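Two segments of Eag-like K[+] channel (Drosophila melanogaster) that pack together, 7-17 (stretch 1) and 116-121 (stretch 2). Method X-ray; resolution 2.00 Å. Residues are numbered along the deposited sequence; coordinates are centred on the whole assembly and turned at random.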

# COMPACT_ATOMS: atom_id res chain seq x y z
N THR A 7 -2.84 -10.15 -16.97
CA THR A 7 -3.06 -8.74 -16.68
C THR A 7 -1.94 -8.21 -15.80
O THR A 7 -1.19 -8.99 -15.20
CB THR A 7 -4.39 -8.51 -15.95
OG1 THR A 7 -4.31 -9.07 -14.63
CG2 THR A 7 -5.55 -9.13 -16.71
N PHE A 8 -1.84 -6.90 -15.69
CA PHE A 8 -0.82 -6.29 -14.84
C PHE A 8 -1.08 -6.60 -13.38
O PHE A 8 -0.15 -6.86 -12.62
CB PHE A 8 -0.75 -4.78 -15.07
CG PHE A 8 0.08 -4.40 -16.26
CD1 PHE A 8 1.46 -4.43 -16.19
CD2 PHE A 8 -0.52 -4.04 -17.45
CE1 PHE A 8 2.23 -4.09 -17.28
CE2 PHE A 8 0.24 -3.70 -18.55
CZ PHE A 8 1.62 -3.73 -18.47
N LEU A 9 -2.34 -6.57 -12.97
CA LEU A 9 -2.69 -6.84 -11.59
C LEU A 9 -2.21 -8.24 -11.18
O LEU A 9 -1.52 -8.40 -10.18
CB LEU A 9 -4.20 -6.69 -11.39
CG LEU A 9 -4.78 -6.89 -9.99
CD1 LEU A 9 -3.90 -6.28 -8.94
CD2 LEU A 9 -6.19 -6.31 -9.93
N ASP A 10 -2.57 -9.24 -11.98
CA ASP A 10 -2.18 -10.62 -11.72
C ASP A 10 -0.66 -10.79 -11.80
O ASP A 10 -0.05 -11.41 -10.93
CB ASP A 10 -2.83 -11.57 -12.72
CG ASP A 10 -4.33 -11.67 -12.53
OD1 ASP A 10 -4.84 -11.19 -11.49
OD2 ASP A 10 -5.01 -12.24 -13.42
N THR A 11 -0.07 -10.23 -12.85
CA THR A 11 1.36 -10.36 -13.09
C THR A 11 2.18 -9.84 -11.91
O THR A 11 3.09 -10.51 -11.44
CB THR A 11 1.79 -9.61 -14.37
OG1 THR A 11 1.21 -10.25 -15.52
CG2 THR A 11 3.31 -9.63 -14.52
N ILE A 12 1.84 -8.64 -11.43
CA ILE A 12 2.62 -8.02 -10.36
C ILE A 12 2.46 -8.78 -9.05
O ILE A 12 3.45 -9.04 -8.36
CB ILE A 12 2.21 -6.54 -10.15
CG1 ILE A 12 2.42 -5.74 -11.44
CG2 ILE A 12 3.02 -5.93 -9.01
CD1 ILE A 12 3.85 -5.65 -11.88
N ALA A 13 1.23 -9.13 -8.70
CA ALA A 13 0.98 -9.89 -7.48
C ALA A 13 1.79 -11.17 -7.48
O ALA A 13 2.44 -11.51 -6.49
CB ALA A 13 -0.50 -10.20 -7.34
N THR A 14 1.76 -11.88 -8.60
CA THR A 14 2.42 -13.18 -8.72
C THR A 14 3.93 -13.09 -8.49
O THR A 14 4.55 -14.03 -7.99
CB THR A 14 2.13 -13.81 -10.10
OG1 THR A 14 0.75 -14.18 -10.17
CG2 THR A 14 2.99 -15.04 -10.33
N ARG A 15 4.52 -11.95 -8.86
CA ARG A 15 5.97 -11.78 -8.72
C ARG A 15 6.44 -12.02 -7.29
O ARG A 15 7.60 -12.39 -7.06
CB ARG A 15 6.39 -10.37 -9.15
CG ARG A 15 6.21 -10.09 -10.63
CD ARG A 15 6.44 -8.62 -10.94
NE ARG A 15 7.85 -8.24 -10.81
CZ ARG A 15 8.76 -8.35 -11.77
NH1 ARG A 15 8.43 -8.83 -12.96
NH2 ARG A 15 10.01 -7.98 -11.54
N PHE A 16 5.54 -11.82 -6.33
CA PHE A 16 5.90 -11.90 -4.92
C PHE A 16 5.48 -13.21 -4.25
O PHE A 16 5.63 -13.35 -3.04
CB PHE A 16 5.30 -10.71 -4.16
CG PHE A 16 5.90 -9.38 -4.57
CD1 PHE A 16 7.05 -8.91 -3.96
CD2 PHE A 16 5.31 -8.62 -5.57
CE1 PHE A 16 7.61 -7.71 -4.34
CE2 PHE A 16 5.86 -7.42 -5.95
CZ PHE A 16 7.01 -6.96 -5.34
N ASP A 17 4.98 -14.16 -5.03
CA ASP A 17 4.53 -15.43 -4.47
C ASP A 17 5.64 -16.10 -3.65
O ASP A 17 6.76 -16.27 -4.14
CB ASP A 17 4.07 -16.40 -5.57
CG ASP A 17 2.72 -16.02 -6.16
OD1 ASP A 17 2.35 -16.61 -7.20
OD2 ASP A 17 2.04 -15.15 -5.59
N VAL A 116 0.77 4.92 -16.27
CA VAL A 116 0.65 4.37 -14.93
C VAL A 116 -0.74 3.79 -14.73
O VAL A 116 -1.74 4.51 -14.79
CB VAL A 116 0.89 5.45 -13.85
CG1 VAL A 116 0.66 4.87 -12.46
CG2 VAL A 116 2.30 6.02 -13.97
N VAL A 117 -0.81 2.48 -14.49
CA VAL A 117 -2.10 1.81 -14.31
C VAL A 117 -2.29 1.24 -12.91
O VAL A 117 -3.41 0.98 -12.48
CB VAL A 117 -2.29 0.68 -15.35
CG1 VAL A 117 -2.40 1.26 -16.75
CG2 VAL A 117 -1.14 -0.33 -15.27
N LEU A 118 -1.19 1.06 -12.18
CA LEU A 118 -1.26 0.53 -10.82
C LEU A 118 -0.22 1.19 -9.93
O LEU A 118 0.78 1.72 -10.41
CB LEU A 118 -1.02 -0.98 -10.81
CG LEU A 118 -2.02 -1.90 -11.53
CD1 LEU A 118 -1.47 -3.32 -11.57
CD2 LEU A 118 -3.37 -1.87 -10.84
N PHE A 119 -0.47 1.15 -8.62
CA PHE A 119 0.55 1.46 -7.63
C PHE A 119 0.87 0.19 -6.85
O PHE A 119 -0.03 -0.49 -6.36
CB PHE A 119 0.08 2.55 -6.67
CG PHE A 119 -0.00 3.91 -7.28
CD1 PHE A 119 1.15 4.65 -7.52
CD2 PHE A 119 -1.23 4.46 -7.62
CE1 PHE A 119 1.07 5.91 -8.08
CE2 PHE A 119 -1.31 5.73 -8.18
CZ PHE A 119 -0.16 6.45 -8.41
N LEU A 120 2.15 -0.15 -6.77
CA LEU A 120 2.60 -1.19 -5.86
C LEU A 120 3.09 -0.52 -4.58
O LEU A 120 4.08 0.20 -4.60
CB LEU A 120 3.71 -2.02 -6.49
CG LEU A 120 4.48 -2.95 -5.56
CD1 LEU A 120 3.57 -4.03 -4.99
CD2 LEU A 120 5.66 -3.58 -6.29
N ALA A 121 2.39 -0.76 -3.48
CA ALA A 121 2.76 -0.16 -2.21
C ALA A 121 3.00 -1.25 -1.17
O ALA A 121 2.11 -2.04 -0.88
CB ALA A 121 1.66 0.79 -1.74

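A short helix that begins at Phe8 lies over the strand that begins at Leu118 and runs through Ala121, with their N-to-C directions only 16° apart and their axes 10.2 Å apart at closest approach. The two segments are therefore nearly parallel, and contacts made early in the helix fall at the start of the strand while later ones fall further along it. The register follows: Leu9 CA is 7.5 Å from Leu118 CA, and Ile12 CA is 8.2 Å from Leu120 CA. Such spacing leaves room for side chains between the backbones, and no hydrogen bond crosses the interface; the side-chain contacts across it are all apolar, and the interface buries 273 Å², both sides summed.

The helix supplies its own polar bonds. Thr7 caps its N-terminus: with chi1 in the p rotamer, Thr7 OG1 accepts from Asp10 N at 3.2 Å, nearly in line at 168°, satisfying an amide in the first turn. Main-chain bonds such as Ile12 N to Phe8 O, 2.9 Å, continue the i to i-4 pattern. Thr11 OG1 donates to Thr7 O at 2.7 Å and Thr14 OG1 to Asp10 O at 3.0 Å, so these hydroxyls are tied back to the helix backbone. Phe16 N bonds to Ala13 O at 3.1 Å, an i to i-3 link.

Phe8, Ile12 and Phe16, spaced four residues apart, all direct their CA-to-CB bonds toward the strand, whereas that of Asp10 points away, and this residue is exposed. On the other stretch, the alternation of an extended chain sends Leu118 and Leu120 toward the helix and leaves Phe119 and Ala121 out of its reach.

Leu118 loses the most surface, 68 Å². Its m,t rotamer carries CD1 up to the helix backbone, 3.6 Å from Leu9 N and 3.8 Å from Phe8 C, with Phe8 CB 3.9 Å from the same methyl. A branched, flexible leucine suits this place because its terminal methyl can reach the main chain across the gap. Leu9 starts sideways to the strand, yet its CB still comes within 4.3 Å of Leu118 CD1. Beside them, Val117, just before the strand, sets its CG2 4.3 Å from Phe8 CD2, approaching the ring obliquely; its compact branched side chain is buried here.

Leu120 forms the second center of packing and gives up 53 Å². Its t,p rotamer places CD2 3.8 Å from Phe16 CZ, again oblique to the ring, and 4.5 Å from Ile12 CG2, so one methyl meets both residues. Phe16 lies past the helix, but its long side chain, chi1 at -66°, brings the tip of the ring back to the strand. Ile12 makes the looser of these two contacts, yet 32 Å² of it is covered, slightly more than the 30 Å² of Phe16. Aromatic rings thus flank Ile12 in sequence, and the two leucines meet this apolar row through their terminal methyls.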